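Local coordinates for protein pectate lyase (Cellvibrio cellulosa, PDB 1GXM) that cleaves polygalacturonate (pectate) chains by anti-beta-elimination, this chain being the catalytic module of a longer, multi-domain family 10 polysaccharide lyase, at residues F82-Y87 with D97-A102; F105-Q110 with T142-A147; G114-F119 with A138-V143; D128-T131 with G136-Y139; D176-A181 with A224-Q229. All coordinates share one frame; numbering follows the deposited sequence.

The five contacts run through a largely helical part of the fold, with centres from about 5 to 25 Å apart, and all belong to the pectic acid lyase module. Interaction 1 joins helices 77-90 and 93-109; interaction 2 takes helix 93-109 on to helix 136-148, with its centre about 13 Å away. Interactions 2, 3 and 4 all use helix 136-148, and the centres of 3 and 4 lie only about 5 Å apart, with Leu116 and Thr131 bonded through their backbones between them. Interaction 5, between helices 161-181 and 219-226, opens after the others have closed. Helix 136-148 thus links interactions 2, 3 and 4, and its Leu141 and Thr142 also touch Phe225 of interaction 5.

Interaction 1. Residues F82-Y87 with D97-A102; sequences FLAEVY and DAVRKA
The carbonyl oxygen of Ala98 is gripped by two donors, Ala102 N one helical turn on, at 2.9 Å, and the side-chain amide of Gln44. The methyl of Ala98 faces helix 77-90, where Ala98 CB meets Leu83 CD1 at 4.1 Å. No hydrogen bond passes between 82-87 and 97-102; the contact itself is apolar.

Val99 does most of the work. Its CG1 lies anti to the backbone N (chi1 175°), which turns the other branch, CG2, in towards the peptide between Leu83 and Ala84. There Val99 CG2 sits 3.4 Å from Ala84 N, close enough for the methyl to rest on the backbone itself. The same methyl also touches the two flanking side chains, with Ala84 CB at 3.9 Å from Val99 CG2 and Leu83 CB a little farther. CG1 stays at the margin, 4.2 Å from Ala84 CB.

The CA atoms of Ala84 and Val99 approach to 6.0 Å, consistent with the small side chain of Ala84. Around the contact, helix 37-42 meets Leu83 through Ala37 and Ala98 through Leu41, while Pro153 and Phe154 lie against Ala84 and Val158 against Val99. The local axes pass 9.0 Å apart at 148°, so the two helices run roughly antiparallel. Consecutive in sequence and joined by a short turn, they form an alpha-alpha hairpin, consistent with the six-hairpin clan to which the family belongs.

Interaction 2. Residues F105-Q110 with T142-A147; sequences FLVNSQ and TVLDFA
This is an apolar helix-to-helix contact in which Leu144 of helix 136-148 reaches across to Leu106 and Val107, near the C-terminal end of helix 93-109. The two backbones stand well apart, with Leu106 CA and Leu144 CA 8.2 Å from each other, so the gap is bridged by side chains alone.

Leu144 spreads its branches over both partners. Its CG meets Leu106 CD1 at 4.1 Å, and its CD1 reaches back to the CB of that same leucine. The other methyl, Leu144 CD2, turns to Val107 CG2 at 4.2 Å while still touching Leu106 CD1. In each of these pairs the side chains meet at a slant, and both leucines share one shape, with CG anti to the carbonyl carbon (chi1 -68° in each). Val107 offers CG2 alone. Met80 of helix 77-90 borders Leu106, and Val171 of helix 161-181 lies against Leu144.

Just past the contact the helix runs out. Ser109 OG folds back to Leu106 O at 2.7 Å, with the hydroxyl tilted 24° from the carbonyl plane, and it satisfies a carbonyl at the helix end from within its own segment.

With only aliphatic carbons meeting, nothing directional fixes the pairing. No hydrogen bond joins 105-110 to 142-147, and the pairing probably rests on shape and the exclusion of water.

Interaction 3. Residues G114-F119 with A138-V143; sequences GALPQF and AYALTV
Leu116 leaves its loop pointing at helix 136-148, where it meets Ala140 and Leu141. Its CB passes alongside Met137, with Leu116 CB 4.0 Å from Met137 CG. At CG, which stands anti to the carbonyl carbon (chi1 -60°), the chain forks. CD1 goes forward to the helix and carries the whole contact: Leu116 CD1 presses on Ala140 CB at 3.6 Å and, next to it, on Leu141 CD2 at 4.0 Å. The other methyl, CD2, turns to the end of helix 93-109, packing on Gln110 CB and Ser109 OG.

One methyl is therefore seated between a small and a large side chain of consecutive helix residues. Leu141 starts off at an angle to the loop, and it is its CD2 branch that closes on Leu116. Within the helix, Ala138 O takes both Thr142 N and Thr142 OG1, the latter at 2.9 Å, from opposite faces of its plane.

Ala140 also touches Ile77 of helix 77-90, and Leu141 touches Phe225 of helix 219-226. The backbone of Leu116 pairs with Thr131, so Leu116 sits between strand 130-131, helix 136-148 and the end of helix 93-109.

Interaction 4. Residues D128-T131 with G136-Y139; sequences DHAT and GMAY
A tight strand-to-helix connection brings Thr131, at the end of strand 130-131, against Gly136 and Met137, where helix 136-148 begins after only four intervening residues. The one hydrogen bond across it runs from Met137 N to Thr131 O, 2.9 Å long. It arrives in the carbonyl plane with a C=O...N angle of 158°, although the N-H itself is bent to 142°. Amides in the first turn of a helix have no carbonyl of an earlier turn to bind, and here the strand supplies one.

The same oxygen is approached by carbon as well: Met137 CB stands 3.2 Å from Thr131 O, which makes for close packing. From there Met137 turns away from the threonine. Its CG is anti to the backbone N (chi1 -179°) and the chain beyond is extended, which carries SD to the methyl of Ala130, with Ala130 CB 4.2 Å from Met137 SD. Tyr177 of helix 161-181 lies against both Ala130 and Met137.

Thr131 does not use its hydroxyl on the helix. Thr131 OG1 donates to His129 O at 2.7 Å, from above the carbonyl plane, a bond within its own segment that fixes the rotation of the side chain. Strand 130-131 itself pairs antiparallel with 195-196, and the backbone of Thr131 also bonds Leu116.

Chemically, a buried carbonyl is paired with a helix-start amide. The positive end of the helix dipole would probably strengthen that bond, while the thioether adds an apolar touch on Ala130 CB, its sulfur also taking a polar partner elsewhere.

Interaction 5. Residues D176-A181 with A224-Q229; sequences DYILKA and AFLMTQ
Two residues ahead of Ile178, which makes the contact with Phe225 and Leu226, Asp176 looks away from it and pairs with Lys180 one turn on. Lys180 NZ lies 3.0 Å from Asp176 OD1 on its syn side, 25° out of the carboxylate plane, a salt bridge along the helix rather than across the contact. Tyr177 follows, its hydroxyl bonded to Gly197 O and its ring against Met137.

Ile178 sends its two branches to different partners. CG2, anti to the backbone N, nestles against the fork of Leu226, where Ile178 CG2 is 3.9 Å from both Leu226 CD1 and Leu226 CD2; the two side chains lie alongside each other, pointing opposite ways. The longer branch comes obliquely onto the Phe225 ring, with Ile178 CD1 3.8 Å from Phe225 CD2. Leu179 then turns to Ile235 and Ala238, and Ala181 closes the last turn with its N on Tyr177 O.

In the partner segment, Leu226 to Gln229 form a type I turn. Phe225 O is gripped by Thr228 N and by Thr228 OG1, the latter at 2.7 Å, in the carbonyl plane and on a lone pair. Gln229 NE2 adds a nearly straight bond to Thr228 OG1 (167°) and also reaches Asp145 of helix 136-148.

Leu141 of that helix touches both Ile178 and Phe225, and Val239 of helix 233-246 backs Leu226. The contact thus lies between helices 161-181 and 219-226, with helices 136-148 and 233-246 also packed against it.

Interaction 1. Residues F82-Y87 with D97-A102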
# COMPACT_ATOMS: atom_id res chain seq x y z
N PHE A 82 7.06 8.04 -12.04
CA PHE A 82 6.84 8.63 -13.35
C PHE A 82 7.92 9.62 -13.73
O PHE A 82 8.52 9.52 -14.81
CB PHE A 82 5.46 9.27 -13.35
CG PHE A 82 5.19 10.12 -14.54
CD1 PHE A 82 5.08 9.56 -15.81
CD2 PHE A 82 5.06 11.49 -14.40
CE1 PHE A 82 4.82 10.37 -16.91
CE2 PHE A 82 4.80 12.29 -15.47
CZ PHE A 82 4.67 11.74 -16.72
N LEU A 83 8.24 10.55 -12.85
CA LEU A 83 9.23 11.56 -13.21
C LEU A 83 10.63 10.97 -13.25
O LEU A 83 11.49 11.45 -13.97
CB LEU A 83 9.17 12.76 -12.27
CG LEU A 83 7.91 13.61 -12.36
CD1 LEU A 83 8.03 14.78 -11.46
CD2 LEU A 83 7.66 14.05 -13.78
N ALA A 84 10.87 9.90 -12.50
CA ALA A 84 12.17 9.23 -12.59
C ALA A 84 12.33 8.63 -13.96
O ALA A 84 13.43 8.65 -14.54
CB ALA A 84 12.31 8.17 -11.50
N GLU A 85 11.25 8.06 -14.47
CA GLU A 85 11.25 7.47 -15.81
C GLU A 85 11.44 8.57 -16.85
O GLU A 85 12.19 8.42 -17.77
CB GLU A 85 9.95 6.70 -16.06
CG GLU A 85 9.84 6.13 -17.46
CD GLU A 85 10.80 4.99 -17.75
OE1 GLU A 85 11.34 4.39 -16.81
OE2 GLU A 85 11.02 4.66 -18.95
N VAL A 86 10.76 9.69 -16.67
CA VAL A 86 10.94 10.82 -17.58
C VAL A 86 12.38 11.29 -17.57
O VAL A 86 12.94 11.58 -18.63
CB VAL A 86 9.99 11.98 -17.22
CG1 VAL A 86 10.34 13.23 -18.02
CG2 VAL A 86 8.57 11.59 -17.47
N TYR A 87 13.00 11.37 -16.40
CA TYR A 87 14.40 11.73 -16.30
C TYR A 87 15.28 10.72 -17.03
O TYR A 87 16.21 11.09 -17.77
CB TYR A 87 14.85 11.87 -14.85
CG TYR A 87 16.31 12.19 -14.76
CD1 TYR A 87 16.82 13.32 -15.41
CD2 TYR A 87 17.19 11.37 -14.09
CE1 TYR A 87 18.18 13.61 -15.37
CE2 TYR A 87 18.55 11.66 -14.03
CZ TYR A 87 19.04 12.78 -14.68
OH TYR A 87 20.39 13.07 -14.62
N ASP A 97 15.76 16.44 -10.06
CA ASP A 97 15.68 17.25 -8.84
C ASP A 97 14.38 16.93 -8.11
O ASP A 97 14.35 16.85 -6.90
CB ASP A 97 15.73 18.73 -9.18
CG ASP A 97 17.07 19.16 -9.70
OD1 ASP A 97 18.07 18.43 -9.51
OD2 ASP A 97 17.20 20.22 -10.33
N ALA A 98 13.31 16.78 -8.86
CA ALA A 98 12.01 16.52 -8.25
C ALA A 98 11.97 15.15 -7.61
O ALA A 98 11.46 14.98 -6.52
CB ALA A 98 10.94 16.61 -9.29
N VAL A 99 12.52 14.16 -8.30
CA VAL A 99 12.58 12.82 -7.76
C VAL A 99 13.39 12.81 -6.47
O VAL A 99 13.02 12.15 -5.52
CB VAL A 99 13.19 11.83 -8.76
CG1 VAL A 99 13.36 10.47 -8.15
CG2 VAL A 99 12.30 11.70 -9.96
N ARG A 100 14.51 13.51 -6.43
CA ARG A 100 15.29 13.61 -5.21
C ARG A 100 14.51 14.23 -4.06
O ARG A 100 14.62 13.81 -2.92
CB ARG A 100 16.59 14.35 -5.48
CG ARG A 100 17.53 13.56 -6.39
CD ARG A 100 18.76 14.32 -6.84
NE ARG A 100 19.49 14.78 -5.66
CZ ARG A 100 20.28 14.02 -4.92
NH1 ARG A 100 20.50 12.76 -5.26
NH2 ARG A 100 20.87 14.50 -3.83
N LYS A 101 13.73 15.27 -4.36
CA LYS A 101 12.93 15.92 -3.32
C LYS A 101 11.83 14.98 -2.82
O LYS A 101 11.54 14.96 -1.64
CB LYS A 101 12.31 17.23 -3.79
CG LYS A 101 13.35 18.36 -3.94
CD LYS A 101 12.71 19.71 -4.15
CE LYS A 101 12.19 20.32 -2.85
NZ LYS A 101 11.65 21.69 -3.03
N ALA A 102 11.29 14.19 -3.73
CA ALA A 102 10.22 13.24 -3.39
C ALA A 102 10.73 12.11 -2.52
O ALA A 102 10.07 11.72 -1.58
CB ALA A 102 9.60 12.67 -4.63

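Interaction 2. Residues F105-Q110 with T142-A147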
# COMPACT_ATOMS: atom_id res chain seq x y z
N PHE A 105 11.33 13.51 0.82
CA PHE A 105 10.04 13.65 1.47
C PHE A 105 9.61 12.33 2.13
O PHE A 105 9.24 12.31 3.30
CB PHE A 105 8.98 14.06 0.46
CG PHE A 105 7.59 13.98 0.99
CD1 PHE A 105 7.09 15.00 1.79
CD2 PHE A 105 6.80 12.87 0.76
CE1 PHE A 105 5.82 14.90 2.33
CE2 PHE A 105 5.52 12.79 1.29
CZ PHE A 105 5.05 13.81 2.07
N LEU A 106 9.68 11.25 1.37
CA LEU A 106 9.26 9.97 1.91
C LEU A 106 10.08 9.59 3.14
O LEU A 106 9.54 9.20 4.16
CB LEU A 106 9.34 8.86 0.87
CG LEU A 106 8.36 8.93 -0.30
CD1 LEU A 106 8.64 7.77 -1.21
CD2 LEU A 106 6.92 8.85 0.17
N VAL A 107 11.40 9.75 3.05
CA VAL A 107 12.23 9.42 4.19
C VAL A 107 12.01 10.38 5.35
O VAL A 107 11.91 9.96 6.50
CB VAL A 107 13.71 9.33 3.82
CG1 VAL A 107 14.53 8.97 5.07
CG2 VAL A 107 13.90 8.26 2.71
N ASN A 108 11.87 11.67 5.06
CA ASN A 108 11.59 12.65 6.11
C ASN A 108 10.31 12.37 6.85
O ASN A 108 10.20 12.63 8.05
CB ASN A 108 11.51 14.06 5.56
CG ASN A 108 12.85 14.64 5.25
OD1 ASN A 108 13.89 14.19 5.77
ND2 ASN A 108 12.86 15.67 4.40
N SER A 109 9.33 11.79 6.13
CA SER A 109 8.04 11.47 6.74
C SER A 109 8.09 10.29 7.68
O SER A 109 7.18 10.08 8.45
CB SER A 109 7.02 11.20 5.66
OG SER A 109 7.12 9.89 5.15
N GLN A 110 9.16 9.51 7.60
CA GLN A 110 9.23 8.26 8.31
C GLN A 110 9.47 8.45 9.80
O GLN A 110 10.38 9.17 10.20
CB GLN A 110 10.30 7.36 7.70
CG GLN A 110 10.26 5.94 8.20
CD GLN A 110 11.21 5.06 7.45
OE1 GLN A 110 12.37 5.42 7.24
NE2 GLN A 110 10.74 3.88 7.05
N THR A 142 8.34 0.16 -1.43
CA THR A 142 8.74 -0.49 -2.67
C THR A 142 9.51 0.50 -3.54
O THR A 142 10.56 0.17 -4.09
CB THR A 142 7.52 -1.02 -3.41
OG1 THR A 142 6.89 -2.03 -2.62
CG2 THR A 142 7.91 -1.74 -4.72
N VAL A 143 9.01 1.72 -3.65
CA VAL A 143 9.71 2.75 -4.42
C VAL A 143 11.10 2.96 -3.83
O VAL A 143 12.11 2.98 -4.56
CB VAL A 143 8.94 4.07 -4.43
CG1 VAL A 143 9.79 5.15 -5.08
CG2 VAL A 143 7.63 3.93 -5.17
N LEU A 144 11.17 3.15 -2.52
CA LEU A 144 12.46 3.38 -1.87
C LEU A 144 13.39 2.19 -2.06
O LEU A 144 14.58 2.36 -2.23
CB LEU A 144 12.28 3.72 -0.39
CG LEU A 144 11.60 5.07 -0.15
CD1 LEU A 144 11.30 5.19 1.32
CD2 LEU A 144 12.46 6.22 -0.64
N ASP A 145 12.84 0.99 -2.01
CA ASP A 145 13.63 -0.21 -2.22
C ASP A 145 14.15 -0.30 -3.65
O ASP A 145 15.28 -0.68 -3.86
CB ASP A 145 12.84 -1.45 -1.88
CG ASP A 145 13.64 -2.69 -2.06
OD1 ASP A 145 14.55 -2.97 -1.24
OD2 ASP A 145 13.40 -3.45 -3.02
N PHE A 146 13.33 0.03 -4.62
CA PHE A 146 13.79 0.06 -5.99
C PHE A 146 14.91 1.11 -6.13
O PHE A 146 15.93 0.86 -6.78
CB PHE A 146 12.65 0.33 -6.96
CG PHE A 146 11.94 -0.91 -7.42
CD1 PHE A 146 11.44 -1.82 -6.51
CD2 PHE A 146 11.78 -1.16 -8.77
CE1 PHE A 146 10.80 -2.95 -6.94
CE2 PHE A 146 11.12 -2.28 -9.20
CZ PHE A 146 10.64 -3.19 -8.29
N ALA A 147 14.74 2.26 -5.50
CA ALA A 147 15.74 3.31 -5.55
C ALA A 147 17.02 2.79 -4.90
O ALA A 147 18.12 2.92 -5.46
CB ALA A 147 15.24 4.56 -4.85

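Interaction 3. Residues G114-F119 with A138-V143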
# COMPACT_ATOMS: atom_id res chain seq x y z
N GLY A 114 9.90 3.36 11.67
CA GLY A 114 9.77 2.96 10.28
C GLY A 114 8.41 3.23 9.67
O GLY A 114 8.27 3.14 8.47
N ALA A 115 7.42 3.55 10.48
CA ALA A 115 6.08 3.85 9.99
C ALA A 115 6.12 5.01 9.01
O ALA A 115 6.85 5.98 9.21
CB ALA A 115 5.20 4.20 11.12
N LEU A 116 5.29 4.93 7.98
CA LEU A 116 5.04 6.06 7.08
C LEU A 116 3.61 6.54 7.27
O LEU A 116 2.67 5.76 7.17
CB LEU A 116 5.23 5.66 5.62
CG LEU A 116 6.64 5.18 5.27
CD1 LEU A 116 6.72 4.83 3.81
CD2 LEU A 116 7.63 6.24 5.54
N PRO A 117 3.44 7.83 7.52
CA PRO A 117 2.12 8.42 7.68
C PRO A 117 1.47 8.68 6.35
O PRO A 117 2.11 8.70 5.30
CB PRO A 117 2.42 9.74 8.38
CG PRO A 117 3.74 10.12 7.82
CD PRO A 117 4.51 8.84 7.68
N GLN A 118 0.17 8.89 6.38
CA GLN A 118 -0.58 9.20 5.18
C GLN A 118 -0.27 10.58 4.63
O GLN A 118 -0.21 10.76 3.43
CB GLN A 118 -2.06 9.06 5.46
CG GLN A 118 -2.91 9.07 4.22
CD GLN A 118 -4.40 9.03 4.53
OE1 GLN A 118 -5.13 8.15 4.04
NE2 GLN A 118 -4.85 9.97 5.30
N PHE A 119 -0.15 11.55 5.51
CA PHE A 119 0.17 12.92 5.17
C PHE A 119 1.36 13.35 6.01
O PHE A 119 1.44 13.00 7.19
CB PHE A 119 -0.97 13.88 5.48
CG PHE A 119 -2.06 13.88 4.48
CD1 PHE A 119 -3.01 12.88 4.49
CD2 PHE A 119 -2.17 14.89 3.55
CE1 PHE A 119 -4.03 12.88 3.58
CE2 PHE A 119 -3.21 14.89 2.65
CZ PHE A 119 -4.13 13.89 2.66
N ALA A 138 3.27 0.34 1.91
CA ALA A 138 3.93 -0.76 1.24
C ALA A 138 4.51 -0.31 -0.09
O ALA A 138 5.62 -0.69 -0.44
CB ALA A 138 2.99 -1.92 1.03
N TYR A 139 3.79 0.49 -0.85
CA TYR A 139 4.27 0.85 -2.18
C TYR A 139 5.29 1.96 -2.07
O TYR A 139 6.19 2.02 -2.88
CB TYR A 139 3.13 1.18 -3.14
CG TYR A 139 2.33 -0.03 -3.62
CD1 TYR A 139 2.53 -1.31 -3.10
CD2 TYR A 139 1.34 0.15 -4.56
CE1 TYR A 139 1.76 -2.39 -3.54
CE2 TYR A 139 0.59 -0.91 -5.00
CZ TYR A 139 0.80 -2.18 -4.48
OH TYR A 139 0.04 -3.24 -4.92
N ALA A 140 5.18 2.82 -1.06
CA ALA A 140 6.23 3.81 -0.80
C ALA A 140 7.55 3.11 -0.48
O ALA A 140 8.60 3.50 -0.96
CB ALA A 140 5.86 4.72 0.31
N LEU A 141 7.49 2.09 0.35
CA LEU A 141 8.69 1.33 0.66
C LEU A 141 9.22 0.62 -0.56
O LEU A 141 10.42 0.46 -0.70
CB LEU A 141 8.45 0.33 1.80
CG LEU A 141 8.14 0.96 3.14
CD1 LEU A 141 7.78 -0.10 4.12
CD2 LEU A 141 9.32 1.77 3.64
N THR A 142 8.34 0.16 -1.43
CA THR A 142 8.74 -0.49 -2.67
C THR A 142 9.51 0.50 -3.54
O THR A 142 10.56 0.17 -4.09
CB THR A 142 7.52 -1.02 -3.41
OG1 THR A 142 6.89 -2.03 -2.62
CG2 THR A 142 7.91 -1.74 -4.72
N VAL A 143 9.01 1.72 -3.65
CA VAL A 143 9.71 2.75 -4.42
C VAL A 143 11.10 2.96 -3.83
O VAL A 143 12.11 2.98 -4.56
CB VAL A 143 8.94 4.07 -4.43
CG1 VAL A 143 9.79 5.15 -5.08
CG2 VAL A 143 7.63 3.93 -5.17

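Interaction 4. Residues D128-T131 with G136-Y139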
# COMPACT_ATOMS: atom_id res chain seq x y z
N ASP A 128 -1.97 10.42 10.67
CA ASP A 128 -0.64 10.29 11.26
C ASP A 128 -0.22 8.84 11.42
O ASP A 128 0.96 8.56 11.64
CB ASP A 128 -0.62 10.92 12.66
CG ASP A 128 -0.72 12.40 12.66
OD1 ASP A 128 -0.86 13.04 11.59
OD2 ASP A 128 -0.72 13.00 13.76
N HIS A 129 -1.18 7.92 11.39
CA HIS A 129 -0.87 6.52 11.62
C HIS A 129 -0.01 5.96 10.51
O HIS A 129 0.01 6.49 9.41
CB HIS A 129 -2.14 5.68 11.74
CG HIS A 129 -2.98 6.00 12.92
ND1 HIS A 129 -2.45 6.30 14.16
CD2 HIS A 129 -4.32 6.07 13.05
CE1 HIS A 129 -3.44 6.54 15.00
NE2 HIS A 129 -4.59 6.40 14.35
N ALA A 130 0.70 4.87 10.81
CA ALA A 130 1.31 4.05 9.78
C ALA A 130 0.18 3.62 8.85
O ALA A 130 -0.78 2.96 9.26
CB ALA A 130 1.96 2.82 10.39
N THR A 131 0.27 4.02 7.58
CA THR A 131 -0.86 3.93 6.67
C THR A 131 -0.61 2.92 5.59
O THR A 131 0.05 3.18 4.61
CB THR A 131 -1.14 5.28 6.07
OG1 THR A 131 -1.49 6.16 7.14
CG2 THR A 131 -2.38 5.22 5.18
N GLY A 136 -0.35 2.54 0.57
CA GLY A 136 0.54 3.67 0.73
C GLY A 136 1.91 3.30 1.26
O GLY A 136 2.93 3.47 0.61
N MET A 137 1.95 2.78 2.48
CA MET A 137 3.23 2.48 3.07
C MET A 137 3.97 1.40 2.29
O MET A 137 5.16 1.50 2.06
CB MET A 137 3.08 2.08 4.53
CG MET A 137 4.39 1.78 5.20
SD MET A 137 4.23 1.76 6.98
CE MET A 137 5.82 1.11 7.39
N ALA A 138 3.27 0.34 1.91
CA ALA A 138 3.93 -0.76 1.24
C ALA A 138 4.51 -0.31 -0.09
O ALA A 138 5.62 -0.69 -0.44
CB ALA A 138 2.99 -1.92 1.03
N TYR A 139 3.79 0.49 -0.85
CA TYR A 139 4.27 0.85 -2.18
C TYR A 139 5.29 1.96 -2.07
O TYR A 139 6.19 2.02 -2.88
CB TYR A 139 3.13 1.18 -3.14
CG TYR A 139 2.33 -0.03 -3.62
CD1 TYR A 139 2.53 -1.31 -3.10
CD2 TYR A 139 1.34 0.15 -4.56
CE1 TYR A 139 1.76 -2.39 -3.54
CE2 TYR A 139 0.59 -0.91 -5.00
CZ TYR A 139 0.80 -2.18 -4.48
OH TYR A 139 0.04 -3.24 -4.92

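Interaction 5. Residues D176-A181 with A224-Q229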
# COMPACT_ATOMS: atom_id res chain seq x y z
N ASP A 176 11.10 -3.50 9.39
CA ASP A 176 11.06 -3.75 10.81
C ASP A 176 9.68 -3.39 11.35
O ASP A 176 9.10 -4.14 12.13
CB ASP A 176 12.16 -2.96 11.50
CG ASP A 176 12.29 -3.29 12.94
OD1 ASP A 176 12.78 -4.40 13.25
OD2 ASP A 176 11.89 -2.51 13.83
N TYR A 177 9.17 -2.21 10.96
CA TYR A 177 7.84 -1.81 11.38
C TYR A 177 6.78 -2.85 11.02
O TYR A 177 5.95 -3.25 11.83
CB TYR A 177 7.46 -0.43 10.78
CG TYR A 177 6.13 -0.01 11.30
CD1 TYR A 177 4.96 -0.42 10.68
CD2 TYR A 177 6.04 0.71 12.48
CE1 TYR A 177 3.76 -0.13 11.21
CE2 TYR A 177 4.83 1.01 13.01
CZ TYR A 177 3.68 0.59 12.37
OH TYR A 177 2.45 0.85 12.92
N ILE A 178 6.79 -3.25 9.76
CA ILE A 178 5.82 -4.20 9.25
C ILE A 178 5.86 -5.51 10.04
O ILE A 178 4.85 -6.05 10.42
CB ILE A 178 6.05 -4.42 7.75
CG1 ILE A 178 5.56 -3.18 6.99
CG2 ILE A 178 5.35 -5.67 7.27
CD1 ILE A 178 6.02 -3.14 5.60
N LEU A 179 7.06 -5.98 10.32
CA LEU A 179 7.21 -7.22 11.05
C LEU A 179 6.69 -7.09 12.48
O LEU A 179 6.03 -7.99 12.98
CB LEU A 179 8.67 -7.66 11.07
CG LEU A 179 9.25 -8.07 9.73
CD1 LEU A 179 10.75 -8.27 9.85
CD2 LEU A 179 8.56 -9.31 9.16
N LYS A 180 6.96 -5.95 13.13
CA LYS A 180 6.47 -5.71 14.49
C LYS A 180 4.96 -5.50 14.53
O LYS A 180 4.29 -5.83 15.50
CB LYS A 180 7.18 -4.53 15.10
CG LYS A 180 8.55 -4.88 15.60
CD LYS A 180 9.27 -3.65 16.09
CE LYS A 180 10.56 -4.02 16.79
NZ LYS A 180 11.44 -4.77 15.90
N ALA A 181 4.40 -4.97 13.44
CA ALA A 181 2.98 -4.65 13.41
C ALA A 181 2.12 -5.84 13.07
O ALA A 181 0.92 -5.84 13.33
CB ALA A 181 2.73 -3.53 12.43
N ALA A 224 3.35 -8.33 -0.65
CA ALA A 224 4.07 -8.15 -1.89
C ALA A 224 5.36 -7.37 -1.62
O ALA A 224 6.42 -7.72 -2.12
CB ALA A 224 3.20 -7.43 -2.88
N PHE A 225 5.28 -6.30 -0.84
CA PHE A 225 6.49 -5.58 -0.47
C PHE A 225 7.48 -6.48 0.26
O PHE A 225 8.67 -6.49 -0.05
CB PHE A 225 6.21 -4.37 0.41
CG PHE A 225 7.44 -3.86 1.05
CD1 PHE A 225 8.42 -3.26 0.29
CD2 PHE A 225 7.68 -4.12 2.38
CE1 PHE A 225 9.63 -2.90 0.88
CE2 PHE A 225 8.87 -3.77 2.95
CZ PHE A 225 9.83 -3.14 2.20
N LEU A 226 7.02 -7.23 1.25
CA LEU A 226 7.92 -8.12 1.97
C LEU A 226 8.60 -9.10 1.06
O LEU A 226 9.76 -9.44 1.28
CB LEU A 226 7.22 -8.85 3.10
CG LEU A 226 6.84 -8.00 4.30
CD1 LEU A 226 6.04 -8.90 5.25
CD2 LEU A 226 8.03 -7.38 5.01
N MET A 227 7.90 -9.54 0.03
CA MET A 227 8.42 -10.49 -0.92
C MET A 227 9.48 -9.88 -1.85
O MET A 227 10.14 -10.64 -2.56
CB MET A 227 7.28 -11.12 -1.70
CG MET A 227 6.49 -12.07 -0.84
SD MET A 227 4.98 -12.66 -1.56
CE MET A 227 5.52 -14.14 -2.40
N THR A 228 9.65 -8.56 -1.84
CA THR A 228 10.74 -7.94 -2.58
C THR A 228 12.03 -7.94 -1.75
O THR A 228 13.10 -7.64 -2.28
CB THR A 228 10.45 -6.47 -2.98
OG1 THR A 228 10.46 -5.63 -1.81
CG2 THR A 228 9.08 -6.28 -3.70
N GLN A 229 11.93 -8.19 -0.45
CA GLN A 229 13.06 -8.08 0.46
C GLN A 229 13.86 -9.35 0.54
O GLN A 229 13.37 -10.43 0.21
CB GLN A 229 12.56 -7.69 1.85
CG GLN A 229 11.90 -6.34 1.86
CD GLN A 229 12.87 -5.28 1.35
OE1 GLN A 229 13.85 -4.97 2.03
NE2 GLN A 229 12.64 -4.77 0.15